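Local coordinates for extracellular solute-binding protein, family 1 (Bifidobacterium longum subsp. infantis, PDB 6FTH) that probably binds human milk oligosaccharides outside the cell and delivers them to an ABC transporter for uptake, at residues E67-L78 and H89-F99. Numbering follows the deposited sequence.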
loop_
_atom_site.group_PDB
_atom_site.type_symbol
_atom_site.label_atom_id
_atom_site.label_comp_id
_atom_site.label_asym_id
_atom_site.label_seq_id
_atom_site.Cartn_x
_atom_site.Cartn_y
_atom_site.Cartn_z
ATOM N N GLU A 67 -12.255 -10.889 3.199
ATOM C CA GLU A 67 -10.988 -10.515 3.811
ATOM C C GLU A 67 -11.107 -10.491 5.330
ATOM O O GLU A 67 -10.209 -10.966 6.034
ATOM C CB GLU A 67 -10.530 -9.169 3.245
ATOM C CG GLU A 67 -10.029 -9.300 1.802
ATOM C CD GLU A 67 -9.700 -7.986 1.127
ATOM O OE1 GLU A 67 -10.187 -6.901 1.526
ATOM O OE2 GLU A 67 -8.937 -8.062 0.144
ATOM N N ASP A 68 -12.225 -9.986 5.852
ATOM C CA ASP A 68 -12.401 -9.919 7.303
ATOM C C ASP A 68 -12.512 -11.309 7.905
ATOM O O ASP A 68 -11.952 -11.570 8.975
ATOM C CB ASP A 68 -13.647 -9.096 7.653
ATOM C CG ASP A 68 -13.425 -7.602 7.500
ATOM O OD1 ASP A 68 -12.263 -7.156 7.544
ATOM O OD2 ASP A 68 -14.427 -6.874 7.323
ATOM N N ALA A 69 -13.212 -12.222 7.233
ATOM C CA ALA A 69 -13.288 -13.590 7.728
ATOM C C ALA A 69 -11.933 -14.281 7.653
ATOM O O ALA A 69 -11.529 -14.984 8.591
ATOM C CB ALA A 69 -14.347 -14.372 6.951
ATOM N N TRP A 70 -11.205 -14.086 6.552
ATOM C CA TRP A 70 -9.914 -14.749 6.409
ATOM C C TRP A 70 -8.928 -14.290 7.481
ATOM O O TRP A 70 -8.156 -15.092 8.007
ATOM C CB TRP A 70 -9.372 -14.501 4.999
ATOM C CG TRP A 70 -8.040 -15.129 4.782
ATOM C CD1 TRP A 70 -6.884 -14.486 4.518
ATOM C CD2 TRP A 70 -7.724 -16.524 4.849
ATOM N NE1 TRP A 70 -5.856 -15.389 4.415
ATOM C CE2 TRP A 70 -6.342 -16.647 4.607
ATOM C CE3 TRP A 70 -8.472 -17.676 5.079
ATOM C CZ2 TRP A 70 -5.693 -17.877 4.590
ATOM C CZ3 TRP A 70 -7.832 -18.891 5.072
ATOM C CH2 TRP A 70 -6.458 -18.987 4.821
ATOM N N ALA A 71 -8.930 -13.001 7.809
ATOM C CA ALA A 71 -8.018 -12.496 8.830
ATOM C C ALA A 71 -8.161 -13.270 10.129
ATOM O O ALA A 71 -7.169 -13.504 10.834
ATOM C CB ALA A 71 -8.328 -11.029 9.074
ATOM N N GLN A 72 -9.380 -13.694 10.440
ATOM C CA GLN A 72 -9.685 -14.415 11.669
ATOM C C GLN A 72 -9.478 -15.921 11.554
ATOM O O GLN A 72 -9.309 -16.594 12.580
ATOM C CB GLN A 72 -11.147 -14.157 12.042
ATOM C CG GLN A 72 -11.395 -12.769 12.583
ATOM C CD GLN A 72 -10.837 -12.579 14.005
ATOM O OE1 GLN A 72 -9.992 -11.705 14.246
ATOM N NE2 GLN A 72 -11.313 -13.399 14.948
ATOM N N GLN A 73 -9.487 -16.470 10.345
ATOM C CA GLN A 73 -9.368 -17.909 10.154
ATOM C C GLN A 73 -7.969 -18.358 9.766
ATOM O O GLN A 73 -7.678 -19.552 9.885
ATOM C CB GLN A 73 -10.334 -18.383 9.060
ATOM C CG GLN A 73 -11.806 -18.152 9.355
ATOM C CD GLN A 73 -12.696 -18.377 8.134
ATOM O OE1 GLN A 73 -12.234 -18.805 7.068
ATOM N NE2 GLN A 73 -13.974 -18.072 8.280
ATOM N N LYS A 74 -7.093 -17.441 9.327
ATOM C CA LYS A 74 -5.848 -17.855 8.686
ATOM C C LYS A 74 -4.960 -18.658 9.631
ATOM O O LYS A 74 -4.434 -19.713 9.256
ATOM C CB LYS A 74 -5.080 -16.645 8.138
ATOM C CG LYS A 74 -3.721 -17.037 7.553
ATOM C CD LYS A 74 -3.162 -16.008 6.574
ATOM C CE LYS A 74 -2.517 -14.847 7.264
ATOM N NZ LYS A 74 -1.740 -14.013 6.301
ATOM N N ASN A 75 -4.750 -18.159 10.852
ATOM C CA ASN A 75 -3.810 -18.822 11.749
ATOM C C ASN A 75 -4.293 -20.222 12.102
ATOM O O ASN A 75 -3.524 -21.187 12.045
ATOM C CB ASN A 75 -3.599 -17.983 13.005
ATOM C CG ASN A 75 -2.843 -16.705 12.726
ATOM O OD1 ASN A 75 -2.265 -16.535 11.648
ATOM N ND2 ASN A 75 -2.830 -15.797 13.700
ATOM N N ALA A 76 -5.579 -20.359 12.415
ATOM C CA ALA A 76 -6.130 -21.677 12.714
ATOM C C ALA A 76 -6.031 -22.604 11.510
ATOM O O ALA A 76 -5.773 -23.805 11.656
ATOM C CB ALA A 76 -7.583 -21.525 13.157
ATOM N N THR A 77 -6.243 -22.065 10.305
ATOM C CA THR A 77 -6.163 -22.882 9.095
ATOM C C THR A 77 -4.751 -23.417 8.898
ATOM O O THR A 77 -4.555 -24.603 8.610
ATOM C CB THR A 77 -6.622 -22.050 7.886
ATOM O OG1 THR A 77 -7.990 -21.656 8.064
ATOM C CG2 THR A 77 -6.502 -22.837 6.588
ATOM N N LEU A 78 -3.749 -22.554 9.058
ATOM C CA LEU A 78 -2.362 -23.001 8.955
ATOM C C LEU A 78 -2.024 -24.019 10.043
ATOM O O LEU A 78 -1.401 -25.053 9.771
ATOM C CB LEU A 78 -1.422 -21.796 9.043
ATOM C CG LEU A 78 -1.420 -20.899 7.804
ATOM C CD1 LEU A 78 -0.863 -19.513 8.126
ATOM C CD2 LEU A 78 -0.648 -21.554 6.679
ATOM N N HIS A 89 -4.719 -14.900 -2.730
ATOM C CA HIS A 89 -4.882 -13.748 -1.832
ATOM C C HIS A 89 -4.994 -14.212 -0.377
ATOM O O HIS A 89 -5.674 -13.588 0.450
ATOM C CB HIS A 89 -6.063 -12.855 -2.266
ATOM C CG HIS A 89 -6.259 -11.598 -1.448
ATOM N ND1 HIS A 89 -5.226 -10.922 -0.830
ATOM C CD2 HIS A 89 -7.382 -10.893 -1.164
ATOM C CE1 HIS A 89 -5.705 -9.866 -0.193
ATOM N NE2 HIS A 89 -7.009 -9.827 -0.376
ATOM N N ALA A 90 -4.312 -15.313 -0.070
ATOM C CA ALA A 90 -4.436 -15.964 1.226
ATOM C C ALA A 90 -3.146 -15.965 2.028
ATOM O O ALA A 90 -3.172 -15.602 3.218
ATOM C CB ALA A 90 -4.938 -17.400 1.016
ATOM N N PHE A 91 -2.030 -16.371 1.424
ATOM C CA PHE A 91 -0.779 -16.618 2.135
ATOM C C PHE A 91 0.362 -15.759 1.606
ATOM O O PHE A 91 0.640 -15.734 0.399
ATOM C CB PHE A 91 -0.393 -18.093 2.052
ATOM C CG PHE A 91 -1.447 -19.008 2.602
ATOM C CD1 PHE A 91 -1.750 -18.991 3.947
ATOM C CD2 PHE A 91 -2.109 -19.899 1.788
ATOM C CE1 PHE A 91 -2.745 -19.815 4.451
ATOM C CE2 PHE A 91 -3.090 -20.732 2.291
ATOM C CZ PHE A 91 -3.394 -20.696 3.633
ATOM N N PHE A 92 1.015 -15.062 2.518
ATOM C CA PHE A 92 2.207 -14.306 2.201
ATOM C C PHE A 92 3.429 -15.188 2.358
ATOM O O PHE A 92 3.379 -16.233 3.026
ATOM C CB PHE A 92 2.334 -13.124 3.154
ATOM C CG PHE A 92 1.378 -12.026 2.873
ATOM C CD1 PHE A 92 0.108 -12.037 3.423
ATOM C CD2 PHE A 92 1.727 -10.982 2.030
ATOM C CE1 PHE A 92 -0.788 -11.019 3.142
ATOM C CE2 PHE A 92 0.822 -9.959 1.751
ATOM C CZ PHE A 92 -0.425 -9.986 2.301
ATOM N N PRO A 93 4.559 -14.787 1.774
ATOM C CA PRO A 93 5.780 -15.573 1.965
ATOM C C PRO A 93 6.093 -15.827 3.428
ATOM O O PRO A 93 6.488 -16.941 3.777
ATOM C CB PRO A 93 6.846 -14.709 1.283
ATOM C CG PRO A 93 6.083 -14.005 0.168
ATOM C CD PRO A 93 4.728 -13.715 0.776
ATOM N N ALA A 94 5.902 -14.827 4.290
ATOM C CA ALA A 94 6.180 -15.021 5.714
ATOM C C ALA A 94 5.326 -16.141 6.305
ATOM O O ALA A 94 5.785 -16.877 7.184
ATOM C CB ALA A 94 5.943 -13.716 6.475
ATOM N N ASN A 95 4.070 -16.274 5.852
ATOM C CA ASN A 95 3.206 -17.337 6.370
ATOM C C ASN A 95 3.716 -18.714 5.957
ATOM O O ASN A 95 3.754 -19.643 6.772
ATOM C CB ASN A 95 1.772 -17.164 5.866
ATOM C CG ASN A 95 1.153 -15.833 6.250
ATOM O OD1 ASN A 95 0.535 -15.155 5.416
ATOM N ND2 ASN A 95 1.290 -15.454 7.516
ATOM N N ALA A 96 4.066 -18.888 4.681
ATOM C CA ALA A 96 4.567 -20.186 4.246
ATOM C C ALA A 96 5.862 -20.544 4.956
ATOM O O ALA A 96 6.084 -21.704 5.311
ATOM C CB ALA A 96 4.739 -20.227 2.726
ATOM N N ALA A 97 6.720 -19.551 5.203
ATOM C CA ALA A 97 7.991 -19.823 5.857
ATOM C C ALA A 97 7.795 -20.354 7.271
ATOM O O ALA A 97 8.612 -21.148 7.749
ATOM C CB ALA A 97 8.844 -18.550 5.881
ATOM N N GLN A 98 6.733 -19.923 7.956
ATOM C CA GLN A 98 6.409 -20.457 9.275
ATOM C C GLN A 98 5.822 -21.861 9.207
ATOM O O GLN A 98 5.831 -22.565 10.220
ATOM C CB GLN A 98 5.405 -19.566 10.007
ATOM C CG GLN A 98 5.875 -18.141 10.265
ATOM C CD GLN A 98 6.883 -18.034 11.406
ATOM O OE1 GLN A 98 6.931 -18.887 12.307
ATOM N NE2 GLN A 98 7.696 -16.979 11.369
ATOM N N PHE A 99 5.301 -22.268 8.044
ATOM C CA PHE A 99 4.714 -23.599 7.853
ATOM C C PHE A 99 5.211 -24.171 6.530
ATOM O O PHE A 99 4.429 -24.454 5.620
ATOM C CB PHE A 99 3.188 -23.523 7.849
ATOM C CG PHE A 99 2.594 -22.971 9.110
ATOM C CD1 PHE A 99 2.453 -21.610 9.280
ATOM C CD2 PHE A 99 2.155 -23.817 10.116
ATOM C CE1 PHE A 99 1.908 -21.096 10.444
ATOM C CE2 PHE A 99 1.604 -23.305 11.272
ATOM C CZ PHE A 99 1.485 -21.945 11.436
HETATM O O HOH W 1 -3.676 -12.813 4.868
HETATM O O HOH W 2 0.355 -12.297 7.971
#
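Asn95 OD1 is gripped from both faces of its amide plane: Lys74 NZ reaches it at 2.7 Å, and the backbone N of Phe92 binds it from the other face. Phe92 sits at the N-cap of helix 93-98, and Asn95, three residues on, turns its side chain back to accept the Phe92 N-H, one half of a capping box. Lys74 arrives because its chain bends at chi3 (80°), and one water bridges its NZ to Ala90 O. That carbonyl also takes the indole N-H: Trp70 NE1 meets Ala90 O at 2.9 Å, on a lone pair in the carbonyl plane. The six-membered ring of Trp70 turns its edge to the face of Phe91, an offset edge-to-face pair with planes at 76°. Phe91 CE1 lies 3.5 Å from Leu78 CD2, while Leu78 CB makes a CH-pi contact over the Phe99 ring. His89 NE2 donates to Glu67 OE2 (2.7 Å), on the anti side of a carboxylate that also salt-bridges Arg408; Asp339 binds His89 ND1. The contact packs a helix against the segment following strand 86-88 in one lobe of a periplasmic-binding-protein-type fold. Ala90 O holds Trp70 to the loop before helix 93-98, whereas Asn95 OD1 joins Lys74 to its first turn. Carboxylates at both ring nitrogens could favour a protonated His89, though Arg408 on the same Glu67 oxygen would offset part of this.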